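Local structure of sugar phosphate isomerase/epimerase (Parabacteroides distasonis, 3OBE) at residues 168-173 against 199-204; 217-222 against 243-248; 232-237 against 263-268; 249-254 against 274-279. The protein probably isomerises or epimerises a sugar or sugar phosphate on a xylose isomerase-like TIM barrel, though its natural substrate is not established. One frame throughout, in Å; residues are numbered along the deposited sequence.

Contact 1 of 4, residues 168-173 against 199-204; sequences YHNHSN and YIEELF. With PO4 (phosphate ion), chain C.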
# COMPACT_ATOMS: atom_id res chain seq x y z
N TYR A 168 0.58 5.49 -5.01
CA TYR A 168 -0.77 5.88 -4.60
C TYR A 168 -1.63 4.63 -4.41
O TYR A 168 -1.71 3.78 -5.31
CB TYR A 168 -1.42 6.81 -5.61
CG TYR A 168 -2.77 7.25 -5.18
CD1 TYR A 168 -2.90 8.18 -4.18
CD2 TYR A 168 -3.94 6.62 -5.65
CE1 TYR A 168 -4.11 8.56 -3.72
CE2 TYR A 168 -5.16 6.98 -5.18
CZ TYR A 168 -5.24 7.98 -4.23
OH TYR A 168 -6.46 8.41 -3.75
N HIS A 169 -2.26 4.53 -3.25
CA HIS A 169 -3.10 3.38 -2.86
C HIS A 169 -4.54 3.79 -2.89
O HIS A 169 -4.95 4.74 -2.19
CB HIS A 169 -2.70 2.90 -1.47
CG HIS A 169 -3.60 1.86 -0.91
ND1 HIS A 169 -4.12 1.95 0.35
CD2 HIS A 169 -4.03 0.67 -1.42
CE1 HIS A 169 -4.88 0.89 0.59
NE2 HIS A 169 -4.85 0.09 -0.47
N ASN A 170 -5.31 3.11 -3.73
CA ASN A 170 -6.71 3.37 -3.91
C ASN A 170 -7.59 2.65 -2.87
O ASN A 170 -7.20 1.63 -2.29
CB ASN A 170 -7.24 2.89 -5.29
CG ASN A 170 -7.09 1.41 -5.47
OD1 ASN A 170 -5.98 0.93 -5.70
ND2 ASN A 170 -8.19 0.68 -5.36
N HIS A 171 -8.82 3.14 -2.71
CA HIS A 171 -9.91 2.35 -2.12
C HIS A 171 -10.98 2.24 -3.21
O HIS A 171 -10.61 1.88 -4.32
CB HIS A 171 -10.37 2.98 -0.82
CG HIS A 171 -9.27 2.97 0.21
ND1 HIS A 171 -8.17 3.81 0.12
CD2 HIS A 171 -9.05 2.17 1.28
CE1 HIS A 171 -7.35 3.53 1.12
NE2 HIS A 171 -7.85 2.53 1.83
N SER A 172 -12.24 2.55 -2.95
CA SER A 172 -13.28 2.34 -3.98
C SER A 172 -13.67 3.62 -4.69
O SER A 172 -14.16 3.56 -5.82
CB SER A 172 -14.52 1.68 -3.40
OG SER A 172 -14.21 0.43 -2.83
N ASN A 173 -13.47 4.76 -4.04
CA ASN A 173 -14.02 6.03 -4.58
C ASN A 173 -13.24 6.49 -5.80
O ASN A 173 -13.74 7.33 -6.58
CB ASN A 173 -14.05 7.12 -3.53
CG ASN A 173 -15.20 6.97 -2.57
OD1 ASN A 173 -16.22 6.32 -2.86
ND2 ASN A 173 -15.08 7.66 -1.44
N TYR A 199 -13.16 7.67 -14.86
CA TYR A 199 -12.77 7.19 -13.56
C TYR A 199 -11.66 8.03 -12.98
O TYR A 199 -10.69 8.37 -13.66
CB TYR A 199 -12.28 5.75 -13.63
CG TYR A 199 -13.31 4.74 -13.99
CD1 TYR A 199 -14.40 4.50 -13.14
CD2 TYR A 199 -13.13 3.94 -15.12
CE1 TYR A 199 -15.31 3.53 -13.46
CE2 TYR A 199 -14.03 2.94 -15.41
CZ TYR A 199 -15.10 2.75 -14.59
OH TYR A 199 -16.02 1.79 -14.91
N ILE A 200 -11.78 8.35 -11.70
CA ILE A 200 -10.71 9.06 -11.00
C ILE A 200 -9.36 8.33 -11.13
O ILE A 200 -8.31 8.95 -11.41
CB ILE A 200 -11.09 9.37 -9.55
CG1 ILE A 200 -12.26 10.39 -9.51
CG2 ILE A 200 -9.86 9.96 -8.79
CD1 ILE A 200 -12.92 10.51 -8.11
N GLU A 201 -9.34 7.03 -10.88
CA GLU A 201 -8.12 6.26 -10.98
C GLU A 201 -7.47 6.44 -12.36
O GLU A 201 -6.25 6.59 -12.48
CB GLU A 201 -8.39 4.77 -10.70
CG GLU A 201 -7.16 3.89 -10.55
CD GLU A 201 -6.39 3.98 -9.26
OE1 GLU A 201 -6.74 4.80 -8.37
OE2 GLU A 201 -5.38 3.20 -9.13
N GLU A 202 -8.30 6.38 -13.42
CA GLU A 202 -7.82 6.57 -14.78
C GLU A 202 -7.18 7.92 -14.98
O GLU A 202 -6.15 8.05 -15.64
CB GLU A 202 -8.96 6.30 -15.80
CG GLU A 202 -8.60 6.59 -17.22
CD GLU A 202 -9.66 6.16 -18.21
OE1 GLU A 202 -10.56 5.42 -17.83
OE2 GLU A 202 -9.60 6.59 -19.35
N LEU A 203 -7.81 8.98 -14.45
CA LEU A 203 -7.25 10.28 -14.53
C LEU A 203 -5.88 10.37 -13.83
O LEU A 203 -4.97 11.02 -14.35
CB LEU A 203 -8.22 11.32 -13.98
CG LEU A 203 -9.47 11.52 -14.81
CD1 LEU A 203 -10.51 12.29 -13.92
CD2 LEU A 203 -9.12 12.24 -16.14
N PHE A 204 -5.75 9.75 -12.67
CA PHE A 204 -4.47 9.76 -11.97
C PHE A 204 -3.42 9.01 -12.78
O PHE A 204 -2.29 9.50 -12.94
CB PHE A 204 -4.55 9.11 -10.58
CG PHE A 204 -5.28 9.86 -9.54
CD1 PHE A 204 -5.64 11.20 -9.65
CD2 PHE A 204 -5.64 9.20 -8.40
CE1 PHE A 204 -6.31 11.85 -8.60
CE2 PHE A 204 -6.29 9.83 -7.38
CZ PHE A 204 -6.65 11.15 -7.47
P PO4 C . -5.55 1.56 4.53
O1 PO4 C . -5.73 1.09 5.97
O2 PO4 C . -6.75 1.10 3.77
O3 PO4 C . -4.28 0.79 4.05
O4 PO4 C . -5.27 3.02 4.43
O HOH W 1 -4.06 2.68 -6.85

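Contact 2 of 4, residues 217-222 against 243-248; sequences LDVYWA and LHIKDR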
# COMPACT_ATOMS: atom_id res chain seq x y z
N LEU A 217 -2.22 -1.12 -6.13
CA LEU A 217 -3.58 -1.48 -6.49
C LEU A 217 -4.21 -2.27 -5.38
O LEU A 217 -3.74 -3.34 -5.04
CB LEU A 217 -3.63 -2.28 -7.77
CG LEU A 217 -5.03 -2.69 -8.21
CD1 LEU A 217 -5.98 -1.45 -8.34
CD2 LEU A 217 -4.97 -3.54 -9.43
N ASP A 218 -5.26 -1.70 -4.82
CA ASP A 218 -6.09 -2.44 -3.84
C ASP A 218 -7.11 -3.29 -4.57
O ASP A 218 -8.09 -2.78 -5.10
CB ASP A 218 -6.77 -1.58 -2.80
CG ASP A 218 -7.11 -2.41 -1.58
OD1 ASP A 218 -7.96 -3.34 -1.78
OD2 ASP A 218 -6.50 -2.20 -0.49
N VAL A 219 -6.82 -4.59 -4.68
CA VAL A 219 -7.65 -5.44 -5.50
C VAL A 219 -9.05 -5.58 -4.88
O VAL A 219 -10.05 -5.68 -5.60
CB VAL A 219 -6.99 -6.80 -5.78
CG1 VAL A 219 -5.74 -6.57 -6.61
CG2 VAL A 219 -6.70 -7.58 -4.46
N TYR A 220 -9.12 -5.57 -3.55
CA TYR A 220 -10.42 -5.71 -2.87
C TYR A 220 -11.27 -4.47 -3.05
O TYR A 220 -12.43 -4.58 -3.40
CB TYR A 220 -10.22 -5.95 -1.39
CG TYR A 220 -11.48 -6.02 -0.59
CD1 TYR A 220 -12.26 -7.21 -0.54
CD2 TYR A 220 -11.92 -4.93 0.16
CE1 TYR A 220 -13.42 -7.27 0.27
CE2 TYR A 220 -13.07 -5.00 0.92
CZ TYR A 220 -13.79 -6.16 0.98
OH TYR A 220 -14.92 -6.22 1.75
N TRP A 221 -10.71 -3.30 -2.80
CA TRP A 221 -11.54 -2.09 -2.89
C TRP A 221 -11.89 -1.81 -4.36
O TRP A 221 -12.92 -1.19 -4.64
CB TRP A 221 -10.85 -0.90 -2.23
CG TRP A 221 -10.74 -1.03 -0.72
CD1 TRP A 221 -9.58 -1.06 0.01
CD2 TRP A 221 -11.80 -1.17 0.24
NE1 TRP A 221 -9.85 -1.17 1.34
CE2 TRP A 221 -11.21 -1.24 1.52
CE3 TRP A 221 -13.20 -1.20 0.15
CZ2 TRP A 221 -11.96 -1.40 2.69
CZ3 TRP A 221 -13.93 -1.36 1.31
CH2 TRP A 221 -13.31 -1.46 2.56
N ALA A 222 -11.10 -2.33 -5.30
CA ALA A 222 -11.48 -2.27 -6.71
C ALA A 222 -12.73 -3.14 -6.97
O ALA A 222 -13.73 -2.65 -7.52
CB ALA A 222 -10.32 -2.74 -7.60
N LEU A 243 0.63 -4.48 -5.01
CA LEU A 243 -0.75 -4.71 -4.67
C LEU A 243 -0.93 -4.60 -3.17
O LEU A 243 -0.01 -4.93 -2.39
CB LEU A 243 -1.22 -6.10 -5.06
CG LEU A 243 -1.04 -6.53 -6.53
CD1 LEU A 243 -1.47 -8.01 -6.79
CD2 LEU A 243 -1.74 -5.54 -7.48
N HIS A 244 -2.15 -4.23 -2.79
CA HIS A 244 -2.69 -4.64 -1.50
C HIS A 244 -3.55 -5.87 -1.72
O HIS A 244 -4.42 -5.88 -2.61
CB HIS A 244 -3.50 -3.56 -0.83
CG HIS A 244 -2.73 -2.83 0.22
ND1 HIS A 244 -3.29 -2.33 1.37
CD2 HIS A 244 -1.41 -2.50 0.27
CE1 HIS A 244 -2.37 -1.73 2.10
NE2 HIS A 244 -1.22 -1.80 1.45
N ILE A 245 -3.27 -6.90 -0.92
CA ILE A 245 -4.03 -8.14 -0.93
C ILE A 245 -4.93 -8.12 0.29
O ILE A 245 -4.46 -8.13 1.45
CB ILE A 245 -3.09 -9.39 -0.96
CG1 ILE A 245 -2.32 -9.43 -2.30
CG2 ILE A 245 -3.87 -10.70 -0.69
CD1 ILE A 245 -3.24 -9.67 -3.56
N LYS A 246 -6.23 -8.00 0.00
CA LYS A 246 -7.27 -7.81 0.98
C LYS A 246 -8.49 -8.61 0.54
O LYS A 246 -8.70 -8.85 -0.65
CB LYS A 246 -7.61 -6.32 1.15
CG LYS A 246 -8.67 -6.12 2.28
CD LYS A 246 -8.99 -4.72 2.55
CE LYS A 246 -10.00 -4.61 3.66
NZ LYS A 246 -11.19 -5.52 3.51
N ASP A 247 -9.25 -9.09 1.52
CA ASP A 247 -10.47 -9.86 1.27
C ASP A 247 -11.48 -9.38 2.32
O ASP A 247 -11.24 -8.36 2.97
CB ASP A 247 -10.13 -11.34 1.39
CG ASP A 247 -11.08 -12.25 0.64
OD1 ASP A 247 -12.27 -11.90 0.50
OD2 ASP A 247 -10.62 -13.40 0.24
N ARG A 248 -12.58 -10.09 2.52
CA ARG A 248 -13.52 -9.70 3.58
C ARG A 248 -12.78 -9.69 4.93
O ARG A 248 -12.87 -8.75 5.70
CB ARG A 248 -14.66 -10.67 3.62
CG ARG A 248 -15.44 -10.72 2.30
CD ARG A 248 -16.11 -9.34 2.03
NE ARG A 248 -17.36 -9.22 2.76
CZ ARG A 248 -18.12 -8.13 2.75
NH1 ARG A 248 -17.74 -7.05 2.08
NH2 ARG A 248 -19.24 -8.10 3.42
O HOH W 2 -5.94 -2.95 1.82
O HOH W 3 -6.98 -5.70 -1.81

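Contact 3 of 4, residues 232-237 against 263-268; sequences WMENYP and FKKAYE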
# COMPACT_ATOMS: atom_id res chain seq x y z
N TRP A 232 -7.79 -3.75 -14.82
CA TRP A 232 -6.95 -2.58 -14.54
C TRP A 232 -5.45 -2.89 -14.72
O TRP A 232 -4.74 -2.12 -15.35
CB TRP A 232 -7.27 -1.98 -13.19
CG TRP A 232 -8.55 -1.26 -13.22
CD1 TRP A 232 -9.80 -1.80 -13.09
CD2 TRP A 232 -8.74 0.14 -13.46
NE1 TRP A 232 -10.75 -0.83 -13.21
CE2 TRP A 232 -10.13 0.37 -13.45
CE3 TRP A 232 -7.87 1.22 -13.72
CZ2 TRP A 232 -10.67 1.65 -13.64
CZ3 TRP A 232 -8.42 2.49 -13.94
CH2 TRP A 232 -9.78 2.69 -13.88
N MSE A 233 -5.02 -4.03 -14.17
CA MSE A 233 -3.64 -4.49 -14.29
C MSE A 233 -3.24 -4.70 -15.76
O MSE A 233 -2.16 -4.28 -16.19
CB MSE A 233 -3.44 -5.77 -13.44
CG MSE A 233 -3.63 -5.53 -11.93
SE MSE A 233 -3.98 -7.18 -10.93
CE MSE A 233 -2.22 -8.03 -10.93
N GLU A 234 -4.13 -5.29 -16.55
CA GLU A 234 -3.90 -5.51 -17.96
C GLU A 234 -3.82 -4.19 -18.74
O GLU A 234 -3.06 -4.09 -19.70
CB GLU A 234 -5.02 -6.40 -18.53
CG GLU A 234 -4.87 -6.71 -19.94
CD GLU A 234 -3.56 -7.53 -20.27
OE1 GLU A 234 -2.92 -8.21 -19.38
OE2 GLU A 234 -3.19 -7.45 -21.44
N ASN A 235 -4.57 -3.18 -18.32
CA ASN A 235 -4.58 -1.94 -19.08
C ASN A 235 -3.44 -0.99 -18.73
O ASN A 235 -3.11 -0.12 -19.53
CB ASN A 235 -5.91 -1.24 -18.93
CG ASN A 235 -7.01 -1.94 -19.70
OD1 ASN A 235 -6.75 -2.80 -20.56
ND2 ASN A 235 -8.25 -1.57 -19.41
N TYR A 236 -2.86 -1.15 -17.55
CA TYR A 236 -1.79 -0.26 -17.04
C TYR A 236 -0.69 -1.09 -16.42
O TYR A 236 -0.34 -0.95 -15.25
CB TYR A 236 -2.35 0.75 -16.03
CG TYR A 236 -3.49 1.56 -16.55
CD1 TYR A 236 -3.26 2.72 -17.23
CD2 TYR A 236 -4.81 1.13 -16.39
CE1 TYR A 236 -4.31 3.46 -17.72
CE2 TYR A 236 -5.90 1.89 -16.89
CZ TYR A 236 -5.62 3.03 -17.56
OH TYR A 236 -6.69 3.82 -18.07
N PRO A 237 -0.06 -1.97 -17.25
CA PRO A 237 0.76 -3.03 -16.68
C PRO A 237 2.04 -2.54 -16.00
O PRO A 237 2.51 -3.18 -15.07
CB PRO A 237 1.09 -3.88 -17.88
CG PRO A 237 0.89 -3.07 -19.06
CD PRO A 237 -0.24 -2.12 -18.68
N PHE A 263 -3.01 -13.04 -8.97
CA PHE A 263 -1.59 -13.37 -8.89
C PHE A 263 -0.99 -13.74 -10.25
O PHE A 263 0.08 -13.27 -10.58
CB PHE A 263 -1.35 -14.46 -7.85
CG PHE A 263 -1.21 -13.91 -6.47
CD1 PHE A 263 -0.04 -13.34 -6.02
CD2 PHE A 263 -2.31 -13.93 -5.62
CE1 PHE A 263 0.02 -12.80 -4.76
CE2 PHE A 263 -2.22 -13.42 -4.40
CZ PHE A 263 -1.07 -12.85 -3.96
N LYS A 264 -1.71 -14.50 -11.07
CA LYS A 264 -1.26 -14.78 -12.42
C LYS A 264 -0.98 -13.49 -13.19
O LYS A 264 0.08 -13.35 -13.79
CB LYS A 264 -2.29 -15.65 -13.17
CG LYS A 264 -1.92 -16.03 -14.58
CD LYS A 264 -3.12 -16.77 -15.26
N LYS A 265 -1.90 -12.52 -13.13
CA LYS A 265 -1.71 -11.28 -13.85
C LYS A 265 -0.57 -10.45 -13.23
O LYS A 265 0.20 -9.81 -13.94
CB LYS A 265 -2.98 -10.44 -13.85
CG LYS A 265 -2.88 -9.20 -14.77
CD LYS A 265 -2.55 -9.52 -16.23
CE LYS A 265 -3.69 -10.28 -16.93
NZ LYS A 265 -3.44 -10.58 -18.34
N ALA A 266 -0.47 -10.50 -11.89
CA ALA A 266 0.57 -9.75 -11.17
C ALA A 266 1.94 -10.16 -11.66
O ALA A 266 2.81 -9.29 -11.89
CB ALA A 266 0.46 -10.00 -9.64
N TYR A 267 2.16 -11.46 -11.79
CA TYR A 267 3.46 -11.93 -12.27
C TYR A 267 3.70 -11.61 -13.73
O TYR A 267 4.85 -11.38 -14.12
CB TYR A 267 3.72 -13.39 -11.95
CG TYR A 267 3.61 -13.60 -10.46
CD1 TYR A 267 4.37 -12.83 -9.59
CD2 TYR A 267 2.77 -14.58 -9.93
CE1 TYR A 267 4.29 -13.04 -8.21
CE2 TYR A 267 2.67 -14.78 -8.60
CZ TYR A 267 3.42 -14.01 -7.73
OH TYR A 267 3.33 -14.21 -6.37
N GLU A 268 2.64 -11.63 -14.53
CA GLU A 268 2.74 -11.21 -15.92
C GLU A 268 3.19 -9.79 -16.06
O GLU A 268 4.04 -9.50 -16.89
CB GLU A 268 1.42 -11.40 -16.69
CG GLU A 268 1.03 -12.81 -17.01
CD GLU A 268 -0.37 -12.87 -17.68
OE1 GLU A 268 -0.78 -11.89 -18.35
OE2 GLU A 268 -1.06 -13.89 -17.50
O HOH W 4 -0.07 -9.32 -19.46

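Contact 4 of 4, residues 249-254 against 274-279; sequences WIIGDS and YYVELE. With EOH (ethanol), chain D.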
# COMPACT_ATOMS: atom_id res chain seq x y z
N TRP A 249 -12.05 -10.76 5.16
CA TRP A 249 -11.19 -10.85 6.37
C TRP A 249 -9.98 -11.71 5.99
O TRP A 249 -9.03 -11.24 5.35
CB TRP A 249 -11.98 -11.30 7.59
CG TRP A 249 -11.25 -10.92 8.87
CD1 TRP A 249 -10.91 -9.64 9.27
CD2 TRP A 249 -10.79 -11.80 9.90
NE1 TRP A 249 -10.24 -9.68 10.47
CE2 TRP A 249 -10.15 -10.99 10.88
CE3 TRP A 249 -10.84 -13.19 10.11
CZ2 TRP A 249 -9.57 -11.53 12.03
CZ3 TRP A 249 -10.29 -13.72 11.25
CH2 TRP A 249 -9.64 -12.89 12.19
N ILE A 250 -10.03 -12.99 6.30
CA ILE A 250 -8.91 -13.87 5.96
C ILE A 250 -8.77 -13.98 4.45
O ILE A 250 -9.74 -14.21 3.74
CB ILE A 250 -9.04 -15.24 6.56
CG1 ILE A 250 -8.81 -15.21 8.06
CG2 ILE A 250 -7.99 -16.25 5.97
CD1 ILE A 250 -9.43 -16.44 8.79
N ILE A 251 -7.55 -13.79 3.97
CA ILE A 251 -7.30 -13.87 2.54
C ILE A 251 -7.67 -15.24 1.99
O ILE A 251 -7.21 -16.30 2.50
CB ILE A 251 -5.84 -13.52 2.18
CG1 ILE A 251 -5.44 -12.16 2.74
CG2 ILE A 251 -5.59 -13.66 0.67
CD1 ILE A 251 -6.28 -10.93 2.27
N GLY A 252 -8.55 -15.22 0.98
CA GLY A 252 -9.01 -16.43 0.31
C GLY A 252 -10.14 -17.20 0.97
O GLY A 252 -10.45 -18.35 0.56
N ASP A 253 -10.80 -16.60 1.96
CA ASP A 253 -11.82 -17.25 2.78
C ASP A 253 -13.28 -16.88 2.37
O ASP A 253 -14.22 -17.47 2.89
CB ASP A 253 -11.54 -16.92 4.27
CG ASP A 253 -12.29 -17.81 5.26
OD1 ASP A 253 -12.47 -19.01 4.98
OD2 ASP A 253 -12.65 -17.33 6.36
N SER A 254 -13.45 -16.01 1.37
CA SER A 254 -14.80 -15.49 1.03
C SER A 254 -15.21 -15.99 -0.36
O SER A 254 -14.47 -16.74 -1.00
CB SER A 254 -14.85 -13.98 1.09
OG SER A 254 -14.36 -13.36 -0.08
N TYR A 274 3.75 -7.22 -2.71
CA TYR A 274 2.43 -6.98 -2.19
C TYR A 274 2.37 -6.96 -0.67
O TYR A 274 3.20 -7.57 0.03
CB TYR A 274 1.45 -8.02 -2.72
CG TYR A 274 1.68 -9.43 -2.17
CD1 TYR A 274 1.09 -9.86 -1.00
CD2 TYR A 274 2.49 -10.32 -2.87
CE1 TYR A 274 1.30 -11.14 -0.52
CE2 TYR A 274 2.75 -11.59 -2.36
CZ TYR A 274 2.13 -11.99 -1.22
OH TYR A 274 2.37 -13.28 -0.79
N TYR A 275 1.37 -6.28 -0.16
CA TYR A 275 1.11 -6.24 1.26
C TYR A 275 -0.31 -6.66 1.54
O TYR A 275 -1.27 -6.14 0.93
CB TYR A 275 1.37 -4.83 1.83
CG TYR A 275 2.78 -4.41 1.55
CD1 TYR A 275 3.82 -4.73 2.40
CD2 TYR A 275 3.08 -3.66 0.39
CE1 TYR A 275 5.15 -4.35 2.10
CE2 TYR A 275 4.37 -3.32 0.08
CZ TYR A 275 5.40 -3.64 0.94
OH TYR A 275 6.70 -3.29 0.61
N VAL A 276 -0.43 -7.60 2.47
CA VAL A 276 -1.70 -8.01 3.03
C VAL A 276 -2.27 -6.94 3.97
O VAL A 276 -1.53 -6.35 4.78
CB VAL A 276 -1.53 -9.35 3.81
CG1 VAL A 276 -2.77 -9.74 4.55
CG2 VAL A 276 -1.09 -10.48 2.84
N GLU A 277 -3.58 -6.75 3.91
CA GLU A 277 -4.27 -5.95 4.91
C GLU A 277 -5.57 -6.61 5.30
O GLU A 277 -6.27 -7.18 4.46
CB GLU A 277 -4.54 -4.53 4.42
CG GLU A 277 -5.14 -3.64 5.55
CD GLU A 277 -4.97 -2.14 5.37
OE1 GLU A 277 -4.34 -1.72 4.39
OE2 GLU A 277 -5.46 -1.42 6.27
N LEU A 278 -5.91 -6.52 6.58
CA LEU A 278 -7.20 -6.92 7.12
C LEU A 278 -7.80 -5.78 7.92
O LEU A 278 -7.11 -5.08 8.64
CB LEU A 278 -7.11 -8.11 8.05
CG LEU A 278 -6.95 -9.52 7.50
CD1 LEU A 278 -5.67 -9.73 6.75
CD2 LEU A 278 -7.16 -10.60 8.61
N GLU A 279 -9.10 -5.61 7.72
CA GLU A 279 -9.90 -4.75 8.57
C GLU A 279 -10.24 -5.50 9.86
O GLU A 279 -9.91 -6.68 10.01
CB GLU A 279 -11.12 -4.25 7.81
CG GLU A 279 -12.18 -5.29 7.55
CD GLU A 279 -13.29 -4.74 6.68
OE1 GLU A 279 -13.10 -4.66 5.46
OE2 GLU A 279 -14.34 -4.36 7.27
C1 EOH D . 6.70 -8.25 -0.37
C2 EOH D . 6.69 -6.73 -0.29
O EOH D . 5.86 -8.86 -1.35
O HOH W 5 -8.48 -8.91 4.29

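Contact 1 of 4, residues 168-173 against 199-204
Y168 holds its CG anti to the backbone N (chi1 -178°) and F204 holds its CG anti to the carbonyl carbon (chi1 -71°), which brings the two rings together between strand 165-169 and helix 200-207. The pair is T-shaped: the edge of F204 points at the face of Y168, with centroids 5.2 Å apart and planes at 80°. F204 CE2 leads, 3.8 Å from Y168 CE2 and about equally close to CZ, while I200 CG2 lies over one face of F204, toward its rim. An alanine in place of Y168 would probably open a gap in front of the F204 edge and leave E174 without the hydroxyl that bonds to it. E201, bent at chi2, crosses N170 at about a right angle and places OE1 3.7 Å from N170 CB; this buried oxygen has no polar partner in the model. Water 1 links the two side chains, within hydrogen-bonding distance of E201 OE2 (2.7 Å) and N170 OD1 (2.8 Å). N170 ND2 donates in its amide plane to a lone pair of H171 O at 2.9 Å, and OD1 also accepts from D218 N. H171 NE2 donates to O2 of a phosphate ion, probably from the crystallisation liquor, at 2.6 Å. F204 also touches V148 and S149 of helix 142-160 and F215 of strand 213-218, so that helix 200-207 packs against both.

Contact 2 of 4, residues 217-222 against 243-248
K246 threads its aliphatic chain past Y220 and W221, extended through its first three torsions and bent only at the last (chi4 -48°), which turns NZ over the face of the Y220 ring. This cation-pi contact puts NZ 3.7 Å from the ring centroid, 30° off the normal. The ammonium also donates to D247 O at 2.9 Å and forms a salt bridge with E279, and D247 O itself lies over the tyrosine ring, toward its rim. Lower on the chain, K246 CD is 3.8 Å from W221 NE1; the indole in turn carries Y220 CD2 over the centre of one face. At the far end of the tyrosine, R248 NH1 donates to Y220 OH in one of two conformers, a bond that is therefore doubtful. D218 turns its carboxylate 55° from the H244 ring, with OD2 3.3 Å from H244 CB. Its OD1 accepts from W221 N at 2.9 Å and so N-caps helix 219-224, while OD2 is bonded by H169; H244 NE2, for its part, is bonded to E54. Water 2 bridges D218 OD2 and H244 ND1. Below them the parallel strands pair through H244 N to L217 O at 2.9 Å, and L217 CB meets L243 CD2 at 3.8 Å. Such a cluster of histidine and carboxylate at the C-terminal ends of neighbouring parallel strands is characteristic of the active-site mouth of a TIM barrel; a phosphate ion near H244, probably from the crystallisation liquor, may mark the pocket.

Contact 3 of 4, residues 232-237 against 263-268
The carboxylates of E234 and E268 are the flat groups here, and K265 NZ reaches both: it meets E234 OE1 from above the carboxylate plane, 48° out of it, and E268 OE1 on the syn side, 32° out. The result is a salt-bridge network between helices 229-235 and 259-269, two neighbouring outer helices of the TIM barrel. The bond from K265 NZ to E234 OE1 is 2.6 Å and that to E268 OE1 3.0 Å. K265 bends at chi2 and chi3, curling its chain so that it crosses E234 at about a right angle. The two acceptor oxygens, E234 OE1 and E268 OE1, lie 4.4 Å apart, and water 4 donates to both, which together with the lysine charge probably offsets their repulsion. An alanine in place of K265 would probably leave the two carboxylate oxygens close together without their shared cation and remove the CG that packs on M233 CB. Deeper in the interface the contact turns apolar, and A266 also leans on L243 of the barrel. M233 is a selenomethionine modelled in two conformers, so the approach of its terminal CE to A266 is doubtful; nearer the backbone, M233 CB rests 3.7 Å from K265 CG.

Contact 4 of 4, residues 249-254 against 274-279
W249 and L278 make the centre of a largely apolar contact that joins the loop following strand 240-245 to the chain leaving strand 273-276. L278 CD2 sits over the five-membered ring of W249 in a CH-pi contact, 3.7 Å from its centroid and only 11° off the normal, while L278 CG packs 3.5 Å from W249 O. At the edge of the indole, in its plane, NE1 makes a weak, strongly bent hydrogen bond to E279 O at 3.1 Å (122° at the hydrogen); NE1 also donates to Q287 OE1, and E279 O also accepts from Q287 NE2. Water 5 lies 2.6 Å from W249 O and 2.8 Å from E277 O and so spans the two backbones. Further along, V276 places CG1 anti to its backbone N (chi1 173°), where it meets I251 CG1 at 4.0 Å. I251 belongs to a type II beta turn from I250 to D253, closed by D253 N to I250 O at 3.2 Å; I251 N is bound by S294 of helix 287-300. Residues 249-254 form part of a beta-alpha loop of the TIM barrel, packed against the chain leaving the next strand, at the C-terminal end where the likely active-site pocket opens.

Overall arrangement
From the N-terminal side, contact 1 comes first, closing the excursion between strand 165-169 and helix 200-207 before contact 2 opens. Contact 2 spans the crossover between the adjacent parallel strands 213-218 and 240-245. Contact 3 begins inside that loop and ends beyond it, so the two cross, and it ties together the outer helices 229-235 and 259-269. Contact 4 follows contact 2 in series but crosses contact 3, joining the loop before helix 259-269 to strand 273-276. Contacts 1, 2 and 4 gather at the C-terminal ends of the barrel strands, with H169 and D218 bonding between the first two; contact 3 lies on the outside, where M233 packs on L217.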